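Local coordinates for protein thymidine kinase (PDB 1P73) that probably phosphorylates thymidine to dTMP with ATP as phosphate donor, in the salvage pathway that supplies a herpesvirus with precursors for DNA replication, at residues F40-A45 against F119-V124; A125-F130 against V149-R154. All coordinates share one frame; numbering follows the deposited sequence.

Contact 1: residues F40-A45 against F119-V124; sequences FPEPMA and FDRHPV. With 4TA (p1-(5'-adenosyl)p4-(5'-(2'-deoxy-thymidyl))tetraphosphate), chain N.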
ATOM      1  N   PHE B  40       2.060 -12.226 -17.570  1.00 24.48           N
ATOM      2  CA  PHE B  40       1.646 -10.871 -17.245  1.00 25.38           C
ATOM      3  C   PHE B  40       2.880  -9.988 -17.337  1.00 26.42           C
ATOM      4  O   PHE B  40       3.768 -10.091 -16.507  1.00 26.80           O
ATOM      5  CB  PHE B  40       1.033 -10.779 -15.840  1.00 25.12           C
ATOM      6  CG  PHE B  40      -0.247 -11.571 -15.651  1.00 22.98           C
ATOM      7  CD1 PHE B  40      -0.209 -12.939 -15.392  1.00 20.73           C
ATOM      8  CD2 PHE B  40      -1.482 -10.931 -15.670  1.00 22.10           C
ATOM      9  CE1 PHE B  40      -1.376 -13.664 -15.186  1.00 20.06           C
ATOM     10  CE2 PHE B  40      -2.669 -11.649 -15.459  1.00 22.02           C
ATOM     11  CZ  PHE B  40      -2.611 -13.022 -15.216  1.00 20.92           C
ATOM     12  N   PRO B  41       2.959  -9.152 -18.367  1.00 27.64           N
ATOM     13  CA  PRO B  41       4.138  -8.307 -18.582  1.00 28.42           C
ATOM     14  C   PRO B  41       4.205  -7.121 -17.643  1.00 29.11           C
ATOM     15  O   PRO B  41       3.273  -6.885 -16.885  1.00 28.69           O
ATOM     16  CB  PRO B  41       3.955  -7.819 -20.019  1.00 28.26           C
ATOM     17  CG  PRO B  41       2.484  -7.827 -20.225  1.00 28.60           C
ATOM     18  CD  PRO B  41       1.948  -8.973 -19.424  1.00 27.89           C
ATOM     19  N   GLU B  42       5.317  -6.396 -17.713  1.00 30.71           N
ATOM     20  CA  GLU B  42       5.484  -5.139 -17.000  1.00 32.44           C
ATOM     21  C   GLU B  42       4.438  -4.118 -17.432  1.00 32.82           C
ATOM     22  O   GLU B  42       4.181  -3.949 -18.628  1.00 32.22           O
ATOM     23  CB  GLU B  42       6.891  -4.583 -17.206  1.00 32.89           C
ATOM     24  CG  GLU B  42       7.719  -4.645 -15.919  1.00 36.65           C
ATOM     25  CD  GLU B  42       9.181  -4.997 -16.158  1.00 40.48           C
ATOM     26  OE1 GLU B  42       9.667  -4.799 -17.295  1.00 41.91           O
ATOM     27  OE2 GLU B  42       9.845  -5.475 -15.207  1.00 41.53           O
ATOM     28  N   PRO B  43       3.831  -3.448 -16.451  1.00 33.69           N
ATOM     29  CA  PRO B  43       2.730  -2.510 -16.714  1.00 34.33           C
ATOM     30  C   PRO B  43       3.232  -1.209 -17.359  1.00 35.34           C
ATOM     31  O   PRO B  43       3.131  -0.133 -16.763  1.00 35.50           O
ATOM     32  CB  PRO B  43       2.156  -2.257 -15.321  1.00 33.99           C
ATOM     33  CG  PRO B  43       3.297  -2.511 -14.392  1.00 33.81           C
ATOM     34  CD  PRO B  43       4.169  -3.531 -15.016  1.00 33.30           C
ATOM     35  N   MET B  44       3.757  -1.322 -18.580  1.00 36.35           N
ATOM     36  CA  MET B  44       4.469  -0.225 -19.232  1.00 37.44           C
ATOM     37  C   MET B  44       3.560   0.937 -19.677  1.00 37.25           C
ATOM     38  O   MET B  44       3.898   2.100 -19.442  1.00 37.30           O
ATOM     39  CB  MET B  44       5.327  -0.750 -20.387  1.00 37.93           C
ATOM     40  CG  MET B  44       6.371   0.231 -20.897  1.00 41.64           C
ATOM     41  SD  MET B  44       7.819   0.418 -19.815  1.00 50.49           S
ATOM     42  CE  MET B  44       8.783  -1.125 -20.222  1.00 48.32           C
ATOM     43  N   ALA B  45       2.415   0.636 -20.295  1.00 37.01           N
ATOM     44  CA  ALA B  45       1.444   1.674 -20.644  1.00 36.58           C
ATOM     45  C   ALA B  45       1.052   2.495 -19.418  1.00 36.56           C
ATOM     46  O   ALA B  45       1.058   3.718 -19.449  1.00 36.45           O
ATOM     47  CB  ALA B  45       0.227   1.072 -21.269  1.00 36.55           C
ATOM     48  N   PHE B 119       4.434 -13.976 -13.727  1.00 20.83           N
ATOM     49  CA  PHE B 119       4.295 -12.523 -13.597  1.00 20.91           C
ATOM     50  C   PHE B 119       5.670 -11.902 -13.707  1.00 21.30           C
ATOM     51  O   PHE B 119       6.620 -12.340 -13.035  1.00 21.38           O
ATOM     52  CB  PHE B 119       3.712 -12.133 -12.238  1.00 20.68           C
ATOM     53  CG  PHE B 119       2.276 -12.515 -12.039  1.00 19.80           C
ATOM     54  CD1 PHE B 119       1.935 -13.789 -11.586  1.00 19.20           C
ATOM     55  CD2 PHE B 119       1.260 -11.586 -12.251  1.00 17.82           C
ATOM     56  CE1 PHE B 119       0.588 -14.129 -11.375  1.00 17.70           C
ATOM     57  CE2 PHE B 119      -0.077 -11.925 -12.044  1.00 16.10           C
ATOM     58  CZ  PHE B 119      -0.408 -13.191 -11.599  1.00 15.37           C
ATOM     59  N   ASP B 120       5.784 -10.891 -14.557  1.00 21.53           N
ATOM     60  CA  ASP B 120       6.991 -10.092 -14.596  1.00 21.82           C
ATOM     61  C   ASP B 120       7.007  -9.143 -13.395  1.00 21.47           C
ATOM     62  O   ASP B 120       6.341  -8.105 -13.397  1.00 22.20           O
ATOM     63  CB  ASP B 120       7.087  -9.320 -15.903  1.00 22.02           C
ATOM     64  CG  ASP B 120       8.471  -8.786 -16.146  1.00 24.10           C
ATOM     65  OD1 ASP B 120       9.150  -8.412 -15.163  1.00 26.51           O
ATOM     66  OD2 ASP B 120       8.979  -8.708 -17.285  1.00 27.63           O
ATOM     67  N   ARG B 121       7.757  -9.530 -12.370  1.00 20.76           N
ATOM     68  CA  ARG B 121       7.933  -8.769 -11.141  1.00 20.55           C
ATOM     69  C   ARG B 121       6.810  -8.970 -10.150  1.00 20.78           C
ATOM     70  O   ARG B 121       5.642  -8.976 -10.520  1.00 20.81           O
ATOM     71  CB  ARG B 121       8.142  -7.272 -11.396  1.00 20.55           C
ATOM     72  CG  ARG B 121       9.439  -6.938 -12.115  1.00 19.73           C
ATOM     73  CD  ARG B 121       9.889  -5.527 -11.902  1.00 18.84           C
ATOM     74  NE  ARG B 121      11.153  -5.322 -12.592  1.00 19.03           N
ATOM     75  CZ  ARG B 121      12.346  -5.597 -12.083  1.00 18.30           C
ATOM     76  NH1 ARG B 121      12.475  -6.074 -10.851  1.00 16.62           N
ATOM     77  NH2 ARG B 121      13.426  -5.386 -12.822  1.00 21.23           N
ATOM     78  N   HIS B 122       7.209  -9.144  -8.888  1.00 20.78           N
ATOM     79  CA  HIS B 122       6.339  -9.157  -7.719  1.00 20.37           C
ATOM     80  C   HIS B 122       6.327  -7.727  -7.132  1.00 20.19           C
ATOM     81  O   HIS B 122       7.315  -6.996  -7.274  1.00 20.47           O
ATOM     82  CB  HIS B 122       6.942 -10.147  -6.724  1.00 20.11           C
ATOM     83  CG  HIS B 122       6.146 -10.330  -5.476  1.00 20.69           C
ATOM     84  ND1 HIS B 122       6.263  -9.487  -4.392  1.00 21.60           N
ATOM     85  CD2 HIS B 122       5.229 -11.267  -5.130  1.00 20.74           C
ATOM     86  CE1 HIS B 122       5.448  -9.895  -3.432  1.00 21.78           C
ATOM     87  NE2 HIS B 122       4.811 -10.973  -3.854  1.00 20.62           N
ATOM     88  N   PRO B 123       5.223  -7.304  -6.508  1.00 19.75           N
ATOM     89  CA  PRO B 123       5.178  -6.018  -5.788  1.00 19.76           C
ATOM     90  C   PRO B 123       6.368  -5.720  -4.853  1.00 19.87           C
ATOM     91  O   PRO B 123       6.561  -4.549  -4.499  1.00 19.82           O
ATOM     92  CB  PRO B 123       3.878  -6.122  -4.980  1.00 19.54           C
ATOM     93  CG  PRO B 123       2.994  -6.926  -5.846  1.00 18.99           C
ATOM     94  CD  PRO B 123       3.907  -7.969  -6.484  1.00 19.69           C
ATOM     95  N   VAL B 124       7.142  -6.737  -4.474  1.00 19.60           N
ATOM     96  CA  VAL B 124       8.348  -6.509  -3.688  1.00 20.17           C
ATOM     97  C   VAL B 124       9.346  -5.603  -4.442  1.00 20.55           C
ATOM     98  O   VAL B 124      10.038  -4.774  -3.819  1.00 20.93           O
ATOM     99  CB  VAL B 124       9.012  -7.861  -3.182  1.00 20.47           C
ATOM    100  CG1 VAL B 124       9.827  -8.557  -4.281  1.00 20.37           C
ATOM    101  CG2 VAL B 124       9.865  -7.625  -1.946  1.00 19.52           C
TER
HETATM  102  C5M 4TA N 802      10.064  -1.908 -10.804  1.00 54.15           C
HETATM  103  C5  4TA N 802      10.881  -0.658 -10.939  1.00 54.67           C
HETATM  104  C6  4TA N 802      11.535  -0.372 -12.133  1.00 56.02           C
HETATM  105  N1  4TA N 802      12.274   0.752 -12.245  1.00 57.10           N
HETATM  106  C1B 4TA N 802      12.955   1.072 -13.509  1.00 57.70           C
HETATM  107  C2B 4TA N 802      14.261   0.322 -13.735  1.00 57.94           C
HETATM  108  C3B 4TA N 802      14.362   0.213 -15.252  1.00 58.78           C
HETATM  109  O3B 4TA N 802      15.287   1.151 -15.800  1.00 58.48           O
HETATM  110  C4B 4TA N 802      12.963   0.509 -15.783  1.00 59.09           C
HETATM  111  C5B 4TA N 802      12.391  -0.659 -16.580  1.00 59.13           C
HETATM  112  O5' 4TA N 802      12.582  -1.896 -15.885  1.00 59.48           O
HETATM  113  PD  4TA N 802      12.511  -3.301 -16.685  1.00 59.68           P
HETATM  114  O2D 4TA N 802      12.686  -4.455 -15.706  1.00 57.70           O
HETATM  115  O1D 4TA N 802      11.288  -3.197 -17.568  1.00 59.57           O
HETATM  116  OCD 4TA N 802      13.803  -3.214 -17.658  1.00 58.46           O
HETATM  117  PC  4TA N 802      14.201  -4.347 -18.743  1.00 57.88           P
HETATM  118  O1C 4TA N 802      12.995  -4.651 -19.609  1.00 58.78           O
HETATM  119  O2C 4TA N 802      15.462  -3.833 -19.403  1.00 58.34           O
HETATM  120  OBC 4TA N 802      14.581  -5.651 -17.838  1.00 55.48           O
HETATM  121  PB  4TA N 802      14.398  -7.203 -18.253  1.00 51.69           P
HETATM  122  O2B 4TA N 802      12.958  -7.428 -18.588  1.00 52.40           O
HETATM  123  O1B 4TA N 802      15.134  -8.072 -17.266  1.00 51.52           O
HETATM  124  OAB 4TA N 802      15.258  -7.355 -19.577  1.00 56.94           O
HETATM  125  PA  4TA N 802      14.758  -8.031 -20.954  1.00 61.61           P
HETATM  126  O1A 4TA N 802      13.939  -9.286 -20.749  1.00 60.51           O
HETATM  127  O2A 4TA N 802      14.235  -6.907 -21.836  1.00 61.95           O
HETATM  128  OA  4TA N 802      16.223  -8.474 -21.468  1.00 62.75           O
HETATM  129  C5' 4TA N 802      17.334  -7.577 -21.297  1.00 63.57           C
HETATM  130  C4' 4TA N 802      18.087  -7.305 -22.605  1.00 64.10           C
HETATM  131  O1' 4TA N 802      18.976  -8.390 -22.903  1.00 64.15           O
HETATM  132  C1' 4TA N 802      18.492  -9.176 -23.998  1.00 64.44           C
HETATM  133  C2' 4TA N 802      17.187  -8.529 -24.468  1.00 64.73           C
HETATM  134  O2' 4TA N 802      17.077  -8.482 -25.884  1.00 64.98           O
HETATM  135  C3' 4TA N 802      17.171  -7.153 -23.809  1.00 64.57           C
HETATM  136  O3' 4TA N 802      17.719  -6.147 -24.651  1.00 64.76           O
HETATM  137  N9A 4TA N 802      18.228 -10.557 -23.513  1.00 63.81           N
HETATM  138  C8A 4TA N 802      17.226 -11.123 -22.789  1.00 63.66           C
HETATM  139  N7A 4TA N 802      17.454 -12.470 -22.596  1.00 63.79           N
HETATM  140  C5A 4TA N 802      18.661 -12.688 -23.247  1.00 63.21           C
HETATM  141  C4A 4TA N 802      19.099 -11.527 -23.782  1.00 63.59           C
HETATM  142  N3A 4TA N 802      20.265 -11.444 -24.483  1.00 63.55           N
HETATM  143  C2A 4TA N 802      21.008 -12.558 -24.652  1.00 62.91           C
HETATM  144  N1A 4TA N 802      20.597 -13.737 -24.130  1.00 63.00           N
HETATM  145  C6A 4TA N 802      19.430 -13.828 -23.426  1.00 62.58           C
HETATM  146  N6A 4TA N 802      19.004 -15.003 -22.893  1.00 60.26           N
HETATM  147  O4' 4TA N 802      12.134   0.802 -14.650  1.00 58.82           O
HETATM  148  C2  4TA N 802      12.378   1.667 -11.149  1.00 57.73           C
HETATM  149  O2  4TA N 802      13.062   2.721 -11.258  1.00 58.82           O
HETATM  150  N3  4TA N 802      11.752   1.419  -9.963  1.00 56.29           N
HETATM  151  C4  4TA N 802      11.009   0.300  -9.808  1.00 55.26           C
HETATM  152  O4  4TA N 802      10.436   0.088  -8.722  1.00 54.55           O
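Phe40 and Phe119 project together from the same face of two neighbouring parallel strands, 37-40 and 115-120, and their rings form an offset stack. The planes are only 8° apart and the centroids 4.3 Å; CE2 of Phe119 sits over the rim of the Phe40 face, 3.5 Å from CD1 of Phe40. The match follows from almost equal first torsions (-64° in Phe40, -69° in Phe119), which set CG beside the backbone N in each. Tyr11 meets the Phe119 ring in turn, while Phe40 also packs on Ala325 of helix 315-332. Just beyond the rings, Asp120 N gives a nearly straight bond to Phe40 O (2.9 Å), the last rung before the chains part.

From here the side chains turn polar, because the carboxyl ends of the parallel strands of this P-loop kinase fold open onto the phosphates. Asp120, Arg121 and His122 make up the Asp-Arg-His motif of herpesviral thymidine kinases. Glu42, the predicted proton acceptor, bends its chain at CB-CG so that OE2 accepts from NE of Arg121 at 2.9 Å in a salt bridge. The carboxylate and guanidinium planes are nearly parallel, yet OE2 is tilted from the guanidinium plane. Along the same NE/NH2 edge, and in plane, Arg121 NH2 gives a much straighter bond of 3.1 Å to O2D on the phosphate beside the thymidine, and NH1 is taken by Asp13 and the carbonyl of Gly14. The Asp120 carboxylate crosses that of Glu42 with OD1 3.0 Å from OE2. Neither atom donates to the other; Lys20 NZ forms a salt bridge with both. OD2 of Asp120 bonds to Ser21 of the P-loop. Farther along, His122 ND1 accepts from Val124 N at 2.9 Å, capping the start of helix 124-137.

Contact 2: residues A125-F130 against V149-R154; sequences ASTVCF and VATLPR. With 4TA (p1-(5'-adenosyl)p4-(5'-(2'-deoxy-thymidyl))tetraphosphate), chain N; SO4 (sulfate ion), chain K; SO4 (sulfate ion), chain L.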
ATOM      1  N   ALA B 125       9.396  -5.732  -5.771  1.00 20.25           N
ATOM      2  CA  ALA B 125      10.363  -4.979  -6.563  1.00 20.38           C
ATOM      3  C   ALA B 125      10.210  -3.480  -6.397  1.00 20.65           C
ATOM      4  O   ALA B 125      11.196  -2.774  -6.234  1.00 20.74           O
ATOM      5  CB  ALA B 125      10.288  -5.351  -8.024  1.00 20.27           C
ATOM      6  N   SER B 126       8.982  -2.984  -6.431  1.00 21.21           N
ATOM      7  CA  SER B 126       8.789  -1.530  -6.408  1.00 21.85           C
ATOM      8  C   SER B 126       8.493  -0.958  -5.023  1.00 21.64           C
ATOM      9  O   SER B 126       8.621   0.236  -4.809  1.00 21.59           O
ATOM     10  CB  SER B 126       7.733  -1.094  -7.425  1.00 22.01           C
ATOM     11  OG  SER B 126       6.473  -1.590  -7.057  1.00 23.34           O
ATOM     12  N   THR B 127       8.121  -1.811  -4.074  1.00 21.79           N
ATOM     13  CA  THR B 127       7.878  -1.334  -2.719  1.00 21.42           C
ATOM     14  C   THR B 127       9.070  -1.546  -1.803  1.00 22.09           C
ATOM     15  O   THR B 127       9.224  -0.819  -0.819  1.00 23.03           O
ATOM     16  CB  THR B 127       6.594  -1.964  -2.107  1.00 21.31           C
ATOM     17  OG1 THR B 127       6.763  -3.382  -1.973  1.00 20.27           O
ATOM     18  CG2 THR B 127       5.383  -1.793  -3.056  1.00 19.67           C
ATOM     19  N   VAL B 128       9.909  -2.540  -2.095  1.00 22.27           N
ATOM     20  CA  VAL B 128      11.052  -2.820  -1.218  1.00 22.29           C
ATOM     21  C   VAL B 128      12.420  -2.615  -1.893  1.00 23.12           C
ATOM     22  O   VAL B 128      13.178  -1.708  -1.503  1.00 22.96           O
ATOM     23  CB  VAL B 128      10.968  -4.225  -0.551  1.00 21.87           C
ATOM     24  CG1 VAL B 128      12.121  -4.433   0.411  1.00 20.96           C
ATOM     25  CG2 VAL B 128       9.647  -4.413   0.179  1.00 21.06           C
ATOM     26  N   CYS B 129      12.707  -3.442  -2.904  1.00 23.46           N
ATOM     27  CA  CYS B 129      14.047  -3.565  -3.470  1.00 23.87           C
ATOM     28  C   CYS B 129      14.576  -2.294  -4.095  1.00 23.82           C
ATOM     29  O   CYS B 129      15.648  -1.823  -3.712  1.00 24.15           O
ATOM     30  CB  CYS B 129      14.101  -4.683  -4.497  1.00 23.96           C
ATOM     31  SG  CYS B 129      13.666  -6.277  -3.812  1.00 26.31           S
ATOM     32  N   PHE B 130      13.837  -1.754  -5.060  1.00 23.72           N
ATOM     33  CA  PHE B 130      14.250  -0.533  -5.748  1.00 23.72           C
ATOM     34  C   PHE B 130      14.377   0.674  -4.792  1.00 23.78           C
ATOM     35  O   PHE B 130      15.382   1.376  -4.831  1.00 23.45           O
ATOM     36  CB  PHE B 130      13.371  -0.245  -6.976  1.00 23.28           C
ATOM     37  CG  PHE B 130      13.843  -0.937  -8.237  1.00 23.53           C
ATOM     38  CD1 PHE B 130      13.502  -2.277  -8.490  1.00 23.71           C
ATOM     39  CD2 PHE B 130      14.643  -0.259  -9.171  1.00 22.10           C
ATOM     40  CE1 PHE B 130      13.952  -2.930  -9.670  1.00 22.88           C
ATOM     41  CE2 PHE B 130      15.107  -0.901 -10.334  1.00 21.48           C
ATOM     42  CZ  PHE B 130      14.764  -2.234 -10.586  1.00 21.59           C
ATOM     43  N   VAL B 149       7.940   0.764   1.826  1.00 22.30           N
ATOM     44  CA  VAL B 149       7.926  -0.584   2.406  1.00 21.25           C
ATOM     45  C   VAL B 149       6.585  -0.940   3.073  1.00 20.82           C
ATOM     46  O   VAL B 149       6.157  -2.090   3.003  1.00 20.95           O
ATOM     47  CB  VAL B 149       9.138  -0.829   3.403  1.00 21.38           C
ATOM     48  CG1 VAL B 149       8.923  -2.088   4.254  1.00 20.34           C
ATOM     49  CG2 VAL B 149      10.487  -0.906   2.658  1.00 19.44           C
ATOM     50  N   ALA B 150       5.927   0.033   3.705  1.00 20.02           N
ATOM     51  CA  ALA B 150       4.656  -0.231   4.381  1.00 19.53           C
ATOM     52  C   ALA B 150       3.547  -0.618   3.408  1.00 19.86           C
ATOM     53  O   ALA B 150       2.568  -1.254   3.811  1.00 20.43           O
ATOM     54  CB  ALA B 150       4.233   0.931   5.200  1.00 18.89           C
ATOM     55  N   THR B 151       3.703  -0.261   2.134  1.00 19.61           N
ATOM     56  CA  THR B 151       2.675  -0.521   1.134  1.00 19.42           C
ATOM     57  C   THR B 151       2.844  -1.872   0.438  1.00 19.69           C
ATOM     58  O   THR B 151       2.113  -2.180  -0.503  1.00 19.76           O
ATOM     59  CB  THR B 151       2.646   0.587   0.071  1.00 19.38           C
ATOM     60  OG1 THR B 151       3.873   0.556  -0.644  1.00 19.04           O
ATOM     61  CG2 THR B 151       2.650   1.972   0.699  1.00 18.87           C
ATOM     62  N   LEU B 152       3.810  -2.672   0.870  1.00 19.57           N
ATOM     63  CA  LEU B 152       3.941  -4.014   0.320  1.00 19.60           C
ATOM     64  C   LEU B 152       2.722  -4.822   0.805  1.00 20.04           C
ATOM     65  O   LEU B 152       2.377  -4.767   1.982  1.00 19.86           O
ATOM     66  CB  LEU B 152       5.268  -4.641   0.759  1.00 19.09           C
ATOM     67  CG  LEU B 152       5.461  -6.159   0.735  1.00 18.80           C
ATOM     68  CD1 LEU B 152       5.789  -6.676  -0.666  1.00 19.01           C
ATOM     69  CD2 LEU B 152       6.548  -6.583   1.697  1.00 18.11           C
ATOM     70  N   PRO B 153       2.039  -5.533  -0.088  1.00 20.54           N
ATOM     71  CA  PRO B 153       0.871  -6.319   0.328  1.00 21.07           C
ATOM     72  C   PRO B 153       1.286  -7.713   0.807  1.00 21.87           C
ATOM     73  O   PRO B 153       2.356  -8.183   0.434  1.00 22.35           O
ATOM     74  CB  PRO B 153       0.039  -6.398  -0.953  1.00 20.56           C
ATOM     75  CG  PRO B 153       1.060  -6.331  -2.082  1.00 20.00           C
ATOM     76  CD  PRO B 153       2.288  -5.644  -1.540  1.00 20.45           C
ATOM     77  N   ARG B 154       0.469  -8.351   1.633  1.00 22.72           N
ATOM     78  CA  ARG B 154       0.703  -9.740   2.014  1.00 23.76           C
ATOM     79  C   ARG B 154       0.458 -10.686   0.836  1.00 24.14           C
ATOM     80  O   ARG B 154      -0.575 -10.627   0.163  1.00 24.22           O
ATOM     81  CB  ARG B 154      -0.191 -10.131   3.188  1.00 24.00           C
ATOM     82  CG  ARG B 154       0.361 -11.233   4.072  1.00 25.50           C
ATOM     83  CD  ARG B 154      -0.668 -11.811   5.055  1.00 28.87           C
ATOM     84  NE  ARG B 154      -1.908 -12.148   4.354  1.00 30.41           N
ATOM     85  CZ  ARG B 154      -2.256 -13.372   3.965  1.00 29.90           C
ATOM     86  NH1 ARG B 154      -1.490 -14.421   4.237  1.00 27.46           N
ATOM     87  NH2 ARG B 154      -3.394 -13.536   3.306  1.00 30.26           N
TER
HETATM   88  C5M 4TA N 802      10.064  -1.908 -10.804  1.00 54.15           C
HETATM   89  C5  4TA N 802      10.881  -0.658 -10.939  1.00 54.67           C
HETATM   90  C6  4TA N 802      11.535  -0.372 -12.133  1.00 56.02           C
HETATM   91  N1  4TA N 802      12.274   0.752 -12.245  1.00 57.10           N
HETATM   92  C1B 4TA N 802      12.955   1.072 -13.509  1.00 57.70           C
HETATM   93  C2B 4TA N 802      14.261   0.322 -13.735  1.00 57.94           C
HETATM   94  C3B 4TA N 802      14.362   0.213 -15.252  1.00 58.78           C
HETATM   95  O3B 4TA N 802      15.287   1.151 -15.800  1.00 58.48           O
HETATM   96  C4B 4TA N 802      12.963   0.509 -15.783  1.00 59.09           C
HETATM   97  C5B 4TA N 802      12.391  -0.659 -16.580  1.00 59.13           C
HETATM   98  O5' 4TA N 802      12.582  -1.896 -15.885  1.00 59.48           O
HETATM   99  PD  4TA N 802      12.511  -3.301 -16.685  1.00 59.68           P
HETATM  100  O2D 4TA N 802      12.686  -4.455 -15.706  1.00 57.70           O
HETATM  101  O1D 4TA N 802      11.288  -3.197 -17.568  1.00 59.57           O
HETATM  102  OCD 4TA N 802      13.803  -3.214 -17.658  1.00 58.46           O
HETATM  103  PC  4TA N 802      14.201  -4.347 -18.743  1.00 57.88           P
HETATM  104  O1C 4TA N 802      12.995  -4.651 -19.609  1.00 58.78           O
HETATM  105  O2C 4TA N 802      15.462  -3.833 -19.403  1.00 58.34           O
HETATM  106  OBC 4TA N 802      14.581  -5.651 -17.838  1.00 55.48           O
HETATM  107  PB  4TA N 802      14.398  -7.203 -18.253  1.00 51.69           P
HETATM  108  O2B 4TA N 802      12.958  -7.428 -18.588  1.00 52.40           O
HETATM  109  O1B 4TA N 802      15.134  -8.072 -17.266  1.00 51.52           O
HETATM  110  OAB 4TA N 802      15.258  -7.355 -19.577  1.00 56.94           O
HETATM  111  PA  4TA N 802      14.758  -8.031 -20.954  1.00 61.61           P
HETATM  112  O1A 4TA N 802      13.939  -9.286 -20.749  1.00 60.51           O
HETATM  113  O2A 4TA N 802      14.235  -6.907 -21.836  1.00 61.95           O
HETATM  114  OA  4TA N 802      16.223  -8.474 -21.468  1.00 62.75           O
HETATM  115  C5' 4TA N 802      17.334  -7.577 -21.297  1.00 63.57           C
HETATM  116  C4' 4TA N 802      18.087  -7.305 -22.605  1.00 64.10           C
HETATM  117  O1' 4TA N 802      18.976  -8.390 -22.903  1.00 64.15           O
HETATM  118  C1' 4TA N 802      18.492  -9.176 -23.998  1.00 64.44           C
HETATM  119  C2' 4TA N 802      17.187  -8.529 -24.468  1.00 64.73           C
HETATM  120  O2' 4TA N 802      17.077  -8.482 -25.884  1.00 64.98           O
HETATM  121  C3' 4TA N 802      17.171  -7.153 -23.809  1.00 64.57           C
HETATM  122  O3' 4TA N 802      17.719  -6.147 -24.651  1.00 64.76           O
HETATM  123  N9A 4TA N 802      18.228 -10.557 -23.513  1.00 63.81           N
HETATM  124  C8A 4TA N 802      17.226 -11.123 -22.789  1.00 63.66           C
HETATM  125  N7A 4TA N 802      17.454 -12.470 -22.596  1.00 63.79           N
HETATM  126  C5A 4TA N 802      18.661 -12.688 -23.247  1.00 63.21           C
HETATM  127  C4A 4TA N 802      19.099 -11.527 -23.782  1.00 63.59           C
HETATM  128  N3A 4TA N 802      20.265 -11.444 -24.483  1.00 63.55           N
HETATM  129  C2A 4TA N 802      21.008 -12.558 -24.652  1.00 62.91           C
HETATM  130  N1A 4TA N 802      20.597 -13.737 -24.130  1.00 63.00           N
HETATM  131  C6A 4TA N 802      19.430 -13.828 -23.426  1.00 62.58           C
HETATM  132  N6A 4TA N 802      19.004 -15.003 -22.893  1.00 60.26           N
HETATM  133  O4' 4TA N 802      12.134   0.802 -14.650  1.00 58.82           O
HETATM  134  C2  4TA N 802      12.378   1.667 -11.149  1.00 57.73           C
HETATM  135  O2  4TA N 802      13.062   2.721 -11.258  1.00 58.82           O
HETATM  136  N3  4TA N 802      11.752   1.419  -9.963  1.00 56.29           N
HETATM  137  C4  4TA N 802      11.009   0.300  -9.808  1.00 55.26           C
HETATM  138  O4  4TA N 802      10.436   0.088  -8.722  1.00 54.55           O
HETATM  139  S   SO4 K 606      -5.523 -10.248   3.582  1.00 63.00           S
HETATM  140  O1  SO4 K 606      -5.828  -9.024   2.848  1.00 62.27           O
HETATM  141  O2  SO4 K 606      -4.149 -10.667   3.308  1.00 62.40           O
HETATM  142  O3  SO4 K 606      -6.468 -11.296   3.186  1.00 62.69           O
HETATM  143  O4  SO4 K 606      -5.652 -10.028   5.022  1.00 63.48           O
HETATM  144  S   SO4 L 607      -4.252 -17.008   2.749  1.00 41.87           S
HETATM  145  O1  SO4 L 607      -4.740 -15.786   2.114  1.00 42.26           O
HETATM  146  O2  SO4 L 607      -2.926 -16.806   3.318  1.00 41.70           O
HETATM  147  O3  SO4 L 607      -4.193 -18.030   1.718  1.00 41.94           O
HETATM  148  O4  SO4 L 607      -5.174 -17.426   3.807  1.00 42.36           O
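Thr127, on the first turn of helix 124-137, meets Leu152 and Thr151 in a type I beta turn, Val149 to Leu152, that starts on the last residue of helix 142-149. Its two branches divide the work. OG1 lies against Leu152 CB at 3.4 Å, the two side chains crossing at about a right angle, and CG2 approaches Thr151 OG1 at 3.7 Å. A first torsion of 64° in Thr127 places OG1 between the backbone N and the carbonyl carbon, where it can also bond to the carbonyl of Pro123, one turn back. Thr151 OG1 is likewise turned to a carbonyl, that of Met148, so each hydroxyl finds its polar partner in its own stretch of chain, and what its oxygen touches across the contact is carbon.

Beside this pair, Val128 reaches across with CG2, which lies 4.1 Å from Leu152 CD2 and 4.4 Å from Val149 CG2, a loose apolar join that Leu276 of helix 267-280 extends around Leu152. The backbones come close where Val149 CA lies 3.5 Å from Thr127 O, a bent C-H...O contact. Val149 N is also near that oxygen, at too poor an angle to bond. The turn itself is closed by Leu152 N on Val149 O, and its outer side, Ala150 and Thr151, packs on Leu92 of the second subunit.

Farther out, the helix widens into a pi-type turn, with Phe130 N bonded to Ala125 O. Phe130, at the end of this turn, belongs to the substrate site, where one face of its ring covers the base. Ser126 OG, bonded to Thr88 of helix 73-99, ties the same turn to another pocket helix. Over the Phe130 ring, thymine C4 lies 3.5 Å from CG, offset toward the rim.

How the contacts relate
Contact 1 and contact 2 follow one another along the chain and share a continuous piece of it: strand 115-120 ends in contact 1, and helix 124-137, which begins there, carries contact 2. Their centres are 13 Å apart. Direct joints include a probable hydrogen bond between Val124 O and Cys129 N, and Pro123 packing on Pro153. Contact 1 lies at the C-terminal ends of parallel strands 37-40 and 115-120 of the central mixed sheet, by the phosphates; contact 2 packs the following helix on the loop that leads to strand 159-165. The ligand touches both, with Arg121 against the Phe130 ring between them, so phosphate and base are held by successive elements.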